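PDB 3QKC: geranyl diphosphate synthase small subunit from Antirrhinum majus, which probably acts as the regulatory partner of a larger prenyltransferase subunit, steering it toward making geranyl diphosphate from isopentenyl and dimethylallyl diphosphates. Local coordinates for residues A[18-23]-A[120-125]; A[47-52]-A[72-77]. One frame throughout, in Å; residues are numbered along the deposited sequence.

Interaction 1: residues A[18-23]-A[120-125]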
ATOM      1  N   GLU A  18      16.263  11.804  -3.977  1.00 43.83           N
ATOM      2  CA  GLU A  18      15.768  11.983  -5.347  1.00 45.19           C
ATOM      3  C   GLU A  18      16.522  11.111  -6.361  1.00 46.27           C
ATOM      4  O   GLU A  18      15.899  10.538  -7.268  1.00 46.13           O
ATOM      5  CB  GLU A  18      15.816  13.452  -5.770  1.00 47.12           C
ATOM      6  CG  GLU A  18      14.949  13.757  -6.986  1.00 51.69           C
ATOM      7  CD  GLU A  18      14.959  15.229  -7.387  1.00 48.70           C
ATOM      8  OE1 GLU A  18      16.060  15.805  -7.585  1.00 54.02           O
ATOM      9  OE2 GLU A  18      13.851  15.801  -7.510  1.00 52.24           O
ATOM     10  N   SER A  19      17.843  11.004  -6.196  1.00 47.25           N
ATOM     11  CA  SER A  19      18.669  10.162  -7.068  1.00 49.17           C
ATOM     12  C   SER A  19      18.339   8.681  -6.884  1.00 48.46           C
ATOM     13  O   SER A  19      18.384   7.902  -7.838  1.00 49.54           O
ATOM     14  CB  SER A  19      20.163  10.396  -6.820  1.00 50.95           C
ATOM     15  OG  SER A  19      20.591  11.602  -7.433  1.00 58.85           O
ATOM     16  N   TYR A  20      18.012   8.304  -5.654  1.00 46.59           N
ATOM     17  CA  TYR A  20      17.622   6.941  -5.362  1.00 45.89           C
ATOM     18  C   TYR A  20      16.290   6.590  -6.045  1.00 45.07           C
ATOM     19  O   TYR A  20      16.136   5.515  -6.620  1.00 46.01           O
ATOM     20  CB  TYR A  20      17.522   6.730  -3.854  1.00 44.99           C
ATOM     21  CG  TYR A  20      17.098   5.331  -3.520  1.00 48.43           C
ATOM     22  CD1 TYR A  20      15.761   5.027  -3.297  1.00 43.31           C
ATOM     23  CD2 TYR A  20      18.032   4.297  -3.474  1.00 46.01           C
ATOM     24  CE1 TYR A  20      15.356   3.744  -3.010  1.00 46.96           C
ATOM     25  CE2 TYR A  20      17.634   3.002  -3.185  1.00 49.69           C
ATOM     26  CZ  TYR A  20      16.292   2.741  -2.953  1.00 44.51           C
ATOM     27  OH  TYR A  20      15.893   1.462  -2.670  1.00 48.43           O
ATOM     28  N   LEU A  21      15.335   7.509  -5.982  1.00 43.37           N
ATOM     29  CA  LEU A  21      14.047   7.308  -6.618  1.00 42.53           C
ATOM     30  C   LEU A  21      14.158   7.294  -8.141  1.00 44.62           C
ATOM     31  O   LEU A  21      13.420   6.579  -8.815  1.00 44.77           O
ATOM     32  CB  LEU A  21      13.058   8.384  -6.156  1.00 40.76           C
ATOM     33  CG  LEU A  21      12.456   8.149  -4.761  1.00 39.29           C
ATOM     34  CD1 LEU A  21      11.932   9.442  -4.174  1.00 38.65           C
ATOM     35  CD2 LEU A  21      11.372   7.103  -4.808  1.00 38.64           C
ATOM     36  N   LYS A  22      15.083   8.080  -8.685  1.00 46.61           N
ATOM     37  CA  LYS A  22      15.216   8.174 -10.146  1.00 48.91           C
ATOM     38  C   LYS A  22      15.739   6.884 -10.769  1.00 49.99           C
ATOM     39  O   LYS A  22      15.409   6.553 -11.897  1.00 50.71           O
ATOM     40  CB  LYS A  22      16.043   9.396 -10.552  1.00 50.80           C
ATOM     41  CG  LYS A  22      15.157  10.605 -10.852  1.00 51.89           C
ATOM     42  CD  LYS A  22      15.899  11.923 -10.758  1.00 51.38           C
ATOM     43  CE  LYS A  22      15.332  12.943 -11.738  1.00 53.66           C
ATOM     44  NZ  LYS A  22      13.904  13.291 -11.455  1.00 50.91           N
ATOM     45  N   LYS A  23      16.537   6.161 -10.000  1.00 50.64           N
ATOM     46  CA  LYS A  23      16.967   4.826 -10.348  1.00 52.65           C
ATOM     47  C   LYS A  23      15.820   3.800 -10.367  1.00 51.55           C
ATOM     48  O   LYS A  23      15.896   2.821 -11.092  1.00 52.60           O
ATOM     49  CB  LYS A  23      18.091   4.397  -9.396  1.00 54.21           C
ATOM     50  CG  LYS A  23      19.400   5.158  -9.651  1.00 57.95           C
ATOM     51  CD  LYS A  23      20.375   5.074  -8.485  1.00 56.15           C
ATOM     52  CE  LYS A  23      21.720   5.681  -8.862  1.00 60.07           C
ATOM     53  NZ  LYS A  23      22.848   4.957  -8.211  1.00 59.46           N
ATOM     54  N   LEU A 120       6.508   0.551  -0.523  1.00 30.73           N
ATOM     55  CA  LEU A 120       6.659  -0.636   0.349  1.00 31.87           C
ATOM     56  C   LEU A 120       7.405  -1.774  -0.318  1.00 32.45           C
ATOM     57  O   LEU A 120       8.090  -2.543   0.354  1.00 31.99           O
ATOM     58  CB  LEU A 120       5.307  -1.142   0.857  1.00 32.08           C
ATOM     59  CG  LEU A 120       4.442  -0.088   1.555  1.00 33.10           C
ATOM     60  CD1 LEU A 120       3.015  -0.577   1.642  1.00 31.37           C
ATOM     61  CD2 LEU A 120       5.002   0.208   2.925  1.00 31.46           C
ATOM     62  N   GLU A 121       7.258  -1.879  -1.635  1.00 34.17           N
ATOM     63  CA  GLU A 121       8.031  -2.839  -2.440  1.00 36.84           C
ATOM     64  C   GLU A 121       9.527  -2.480  -2.457  1.00 38.91           C
ATOM     65  O   GLU A 121      10.366  -3.359  -2.275  1.00 39.80           O
ATOM     66  CB  GLU A 121       7.496  -2.921  -3.873  1.00 37.22           C
ATOM     67  CG  GLU A 121       8.171  -3.998  -4.723  1.00 42.06           C
ATOM     68  CD  GLU A 121       7.750  -3.990  -6.188  1.00 39.31           C
ATOM     69  OE1 GLU A 121       6.715  -3.379  -6.545  1.00 41.88           O
ATOM     70  OE2 GLU A 121       8.464  -4.605  -7.001  1.00 43.99           O
ATOM     71  N   LEU A 122       9.867  -1.204  -2.678  1.00 39.89           N
ATOM     72  CA  LEU A 122      11.291  -0.789  -2.619  1.00 42.11           C
ATOM     73  C   LEU A 122      11.886  -1.131  -1.247  1.00 42.65           C
ATOM     74  O   LEU A 122      12.947  -1.734  -1.151  1.00 44.08           O
ATOM     75  CB  LEU A 122      11.467   0.713  -2.884  1.00 42.55           C
ATOM     76  CG  LEU A 122      11.042   1.394  -4.193  1.00 43.39           C
ATOM     77  CD1 LEU A 122      11.450   2.859  -4.164  1.00 42.26           C
ATOM     78  CD2 LEU A 122      11.659   0.706  -5.402  1.00 44.10           C
ATOM     79  N   MET A 123      11.174  -0.752  -0.194  1.00 42.29           N
ATOM     80  CA  MET A 123      11.576  -1.037   1.178  1.00 44.02           C
ATOM     81  C   MET A 123      11.728  -2.540   1.423  1.00 45.80           C
ATOM     82  O   MET A 123      12.729  -2.976   1.999  1.00 46.46           O
ATOM     83  CB  MET A 123      10.584  -0.388   2.167  1.00 43.38           C
ATOM     84  CG  MET A 123      10.873  -0.604   3.641  1.00 42.88           C
ATOM     85  SD  MET A 123      12.155   0.453   4.364  1.00 44.25           S
ATOM     86  CE  MET A 123      13.634  -0.455   3.982  1.00 44.76           C
ATOM     87  N   ALA A 124      10.743  -3.323   0.973  1.00 46.81           N
ATOM     88  CA  ALA A 124      10.786  -4.788   1.079  1.00 49.26           C
ATOM     89  C   ALA A 124      11.930  -5.431   0.287  1.00 52.33           C
ATOM     90  O   ALA A 124      12.482  -6.442   0.714  1.00 53.46           O
ATOM     91  CB  ALA A 124       9.451  -5.400   0.670  1.00 48.71           C
ATOM     92  N   ARG A 125      12.281  -4.844  -0.855  1.00 54.24           N
ATOM     93  CA  ARG A 125      13.292  -5.421  -1.753  1.00 57.98           C
ATOM     94  C   ARG A 125      14.715  -4.926  -1.483  1.00 60.76           C
ATOM     95  O   ARG A 125      15.658  -5.360  -2.149  1.00 62.24           O
ATOM     96  CB  ARG A 125      12.950  -5.132  -3.217  1.00 58.18           C
ATOM     97  CG  ARG A 125      11.849  -5.977  -3.845  1.00 57.47           C
ATOM     98  CD  ARG A 125      11.963  -5.847  -5.361  1.00 59.02           C
ATOM     99  NE  ARG A 125      10.789  -6.252  -6.133  1.00 57.97           N
ATOM    100  CZ  ARG A 125      10.592  -7.475  -6.622  1.00 60.12           C
ATOM    101  NH1 ARG A 125       9.508  -7.737  -7.340  1.00 59.13           N
ATOM    102  NH2 ARG A 125      11.465  -8.445  -6.394  1.00 60.88           N
TER
HETATM  103  O   HOH W   1      14.683  -1.722  -3.430  1.00 35.24           O

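Interaction 2: residues A[47-52]-A[72-77]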
ATOM      1  N   THR A  47       8.614  16.594   1.478  1.00 37.27           N
ATOM      2  CA  THR A  47       8.308  16.693   2.897  1.00 35.86           C
ATOM      3  C   THR A  47       9.579  16.462   3.673  1.00 35.30           C
ATOM      4  O   THR A  47      10.362  15.574   3.322  1.00 35.06           O
ATOM      5  CB  THR A  47       7.235  15.697   3.383  1.00 35.20           C
ATOM      6  OG1 THR A  47       7.267  15.654   4.818  1.00 31.17           O
ATOM      7  CG2 THR A  47       7.490  14.271   2.834  1.00 30.60           C
ATOM      8  N   SER A  48       9.770  17.263   4.723  1.00 34.65           N
ATOM      9  CA  SER A  48      10.919  17.134   5.616  1.00 34.56           C
ATOM     10  C   SER A  48      10.952  15.804   6.388  1.00 33.46           C
ATOM     11  O   SER A  48      11.988  15.451   6.961  1.00 33.75           O
ATOM     12  CB  SER A  48      10.963  18.307   6.595  1.00 35.66           C
ATOM     13  OG  SER A  48       9.769  18.386   7.340  1.00 35.06           O
ATOM     14  N   ALA A  49       9.821  15.088   6.395  1.00 32.13           N
ATOM     15  CA  ALA A  49       9.720  13.726   6.962  1.00 31.66           C
ATOM     16  C   ALA A  49      10.682  12.744   6.313  1.00 31.37           C
ATOM     17  O   ALA A  49      11.220  11.884   6.988  1.00 32.55           O
ATOM     18  CB  ALA A  49       8.266  13.187   6.883  1.00 30.21           C
ATOM     19  N   SER A  50      10.905  12.888   5.010  1.00 30.95           N
ATOM     20  CA  SER A  50      11.896  12.083   4.282  1.00 30.67           C
ATOM     21  C   SER A  50      13.332  12.320   4.727  1.00 31.92           C
ATOM     22  O   SER A  50      14.098  11.364   4.897  1.00 32.86           O
ATOM     23  CB  SER A  50      11.787  12.314   2.774  1.00 29.92           C
ATOM     24  OG  SER A  50      10.490  12.031   2.341  1.00 31.49           O
ATOM     25  N   ALA A  51      13.720  13.578   4.896  1.00 32.50           N
ATOM     26  CA  ALA A  51      15.076  13.854   5.395  1.00 33.75           C
ATOM     27  C   ALA A  51      15.237  13.423   6.850  1.00 34.58           C
ATOM     28  O   ALA A  51      16.310  12.973   7.243  1.00 35.47           O
ATOM     29  CB  ALA A  51      15.443  15.317   5.230  1.00 34.03           C
ATOM     30  N   LEU A  52      14.185  13.570   7.663  1.00 34.73           N
ATOM     31  CA  LEU A  52      14.273  13.133   9.064  1.00 35.31           C
ATOM     32  C   LEU A  52      14.593  11.630   9.157  1.00 36.02           C
ATOM     33  O   LEU A  52      15.370  11.201  10.012  1.00 36.66           O
ATOM     34  CB  LEU A  52      12.998  13.468   9.835  1.00 34.97           C
ATOM     35  CG  LEU A  52      12.897  13.088  11.313  1.00 39.11           C
ATOM     36  CD1 LEU A  52      14.082  13.652  12.116  1.00 36.82           C
ATOM     37  CD2 LEU A  52      11.561  13.529  11.921  1.00 35.54           C
ATOM     38  N   ALA A  72      12.736   7.177   0.886  1.00 29.74           N
ATOM     39  CA  ALA A  72      12.083   7.254  -0.417  1.00 29.60           C
ATOM     40  C   ALA A  72      10.634   6.783  -0.331  1.00 29.73           C
ATOM     41  O   ALA A  72       9.737   7.372  -0.955  1.00 30.20           O
ATOM     42  CB  ALA A  72      12.857   6.412  -1.433  1.00 30.04           C
ATOM     43  N   ALA A  73      10.406   5.709   0.422  1.00 29.39           N
ATOM     44  CA  ALA A  73       9.045   5.236   0.665  1.00 28.91           C
ATOM     45  C   ALA A  73       8.223   6.313   1.388  1.00 28.10           C
ATOM     46  O   ALA A  73       7.054   6.545   1.052  1.00 26.88           O
ATOM     47  CB  ALA A  73       9.057   3.912   1.446  1.00 29.33           C
ATOM     48  N   VAL A  74       8.850   7.007   2.341  1.00 28.65           N
ATOM     49  CA  VAL A  74       8.159   8.073   3.079  1.00 28.03           C
ATOM     50  C   VAL A  74       7.710   9.158   2.098  1.00 27.86           C
ATOM     51  O   VAL A  74       6.553   9.608   2.135  1.00 27.61           O
ATOM     52  CB  VAL A  74       9.037   8.652   4.208  1.00 28.58           C
ATOM     53  CG1 VAL A  74       8.440   9.954   4.753  1.00 26.76           C
ATOM     54  CG2 VAL A  74       9.225   7.620   5.321  1.00 27.08           C
ATOM     55  N   HIS A  75       8.628   9.556   1.214  1.00 28.20           N
ATOM     56  CA  HIS A  75       8.348  10.553   0.203  1.00 27.97           C
ATOM     57  C   HIS A  75       7.182  10.108  -0.655  1.00 26.38           C
ATOM     58  O   HIS A  75       6.279  10.882  -0.898  1.00 26.45           O
ATOM     59  CB  HIS A  75       9.578  10.841  -0.671  1.00 30.09           C
ATOM     60  CG  HIS A  75       9.283  11.717  -1.853  1.00 30.69           C
ATOM     61  ND1 HIS A  75       9.035  13.070  -1.741  1.00 30.99           N
ATOM     62  CD2 HIS A  75       9.176  11.429  -3.171  1.00 31.14           C
ATOM     63  CE1 HIS A  75       8.800  13.580  -2.937  1.00 31.51           C
ATOM     64  NE2 HIS A  75       8.882  12.603  -3.823  1.00 31.73           N
ATOM     65  N   LEU A  76       7.190   8.850  -1.080  1.00 25.43           N
ATOM     66  CA  LEU A  76       6.114   8.286  -1.911  1.00 24.67           C
ATOM     67  C   LEU A  76       4.754   8.215  -1.212  1.00 24.79           C
ATOM     68  O   LEU A  76       3.718   8.503  -1.839  1.00 24.65           O
ATOM     69  CB  LEU A  76       6.517   6.905  -2.464  1.00 24.28           C
ATOM     70  CG  LEU A  76       7.636   6.932  -3.546  1.00 28.79           C
ATOM     71  CD1 LEU A  76       8.300   5.570  -3.663  1.00 25.46           C
ATOM     72  CD2 LEU A  76       7.123   7.382  -4.923  1.00 25.46           C
ATOM     73  N   MET A  77       4.728   7.865   0.081  1.00 24.84           N
ATOM     74  CA  MET A  77       3.439   7.859   0.793  1.00 25.57           C
ATOM     75  C   MET A  77       2.865   9.254   0.714  1.00 26.43           C
ATOM     76  O   MET A  77       1.677   9.429   0.445  1.00 27.46           O
ATOM     77  CB  MET A  77       3.549   7.437   2.270  1.00 25.34           C
ATOM     78  CG  MET A  77       3.975   5.997   2.525  1.00 28.31           C
ATOM     79  SD  MET A  77       3.021   4.711   1.690  1.00 25.51           S
ATOM     80  CE  MET A  77       4.183   4.390   0.339  1.00 28.74           C
TER
HETATM   81  O   HOH W   2       9.865  14.281   0.490  1.00 25.55           O

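Interaction 1: residues A[18-23]-A[120-125]
Tyr20 and Leu122 meet where helix 5-24 passes helix 105-126, and their side chains run past each other in opposite directions. The apolar part of the contact is small and gathers on one methyl group. CD1 of Leu122 lies 4.2 Å from CE1 of the Tyr20 ring, approaching it obliquely, and 4.3 Å from CD2 of Leu21. With CG anti to the backbone N (chi1 179°), the Tyr20 ring extends until CE1 meets that methyl. Within the two segments the nearest CA atoms, of Leu21 and Leu122, are 9.4 Å apart.

The polar part is looser. A water donates a firm hydrogen bond to Leu122 O at 2.9 Å but links only weakly to Tyr20 OH, at 3.5 Å.

Within 120-125 a salt bridge spans one helical turn: Arg125 NE donates to Glu121 OE2 at 3.0 Å, with the oxygen in the guanidinium plane and its anti lone pair used. Nearby, Ala124 and Arg125 pack on Ile142 of the second subunit.

Both helices also pack on helix 68-85, Tyr20 on Ala69 and Met123 on Ala70, and the contact reaches past that helix within the all-alpha fold of the isoprenyl diphosphate synthase family.

Interaction 2: residues A[47-52]-A[72-77]
Ser50 and Val74 mark the closest backbone approach of the two segments, their CA atoms 5.6 Å apart. CG1 of Val74 does the touching: it packs on CB of Ala49 at 3.9 Å and lies 3.8 Å from the hydroxyl OG of Ser50. At chi1 167°, this branch points away from the backbone N of its own residue and meets Ala49 and Ser50. The small side chains of Ala49 and Ser50 let the helices come close, with segment axes 8.2 Å apart and running nearly antiparallel at 164°. The Ser50 hydroxyl also rests against CB of His75, at 3.4 Å.

A water forms the next shell and joins three groups from both segments. It accepts from Thr47 N and is hydrogen-bonded to Ser50 OG and, at 2.7 Å, to His75 ND1. The imidazole is thus held at both nitrogens, since NE2 is hydrogen-bonded to Thr41 O. Ser50 OG has a further, weak bond to Ala71 O.

Farther out, Thr47 serves as N-cap of helix 48-59, its OG1 accepting from Ala49 N at 3.1 Å. The cap therefore lies in the same turn that carries Ala49 and Ser50.

The pair lies near the centre of the chain: helix 169-195 packs on Ala49, helix 134-148 on Val74, and helix 5-24 on His75.

In the fold
As an example of how an all-helical fold is closed by nested contacts, the chain starts with helix 5-24, whose segment 18-23 meets segment 120-125 of helix 105-126 in interaction 1, the nearest ends 97 residues apart. Inside that long loop, interaction 2 closes a shorter one, bringing segment 72-77 nearly antiparallel alongside 48-52. The two contacts nest without crossing, and their centres are 12 Å apart. Helix 68-85 is their common ground: Leu21 of interaction 1 packs on His75, Leu76 and Ala72, and Tyr20 packs on Ala72. Together they link the N-terminal helix and the chain's centre to helix 105-126, which reaches the second subunit.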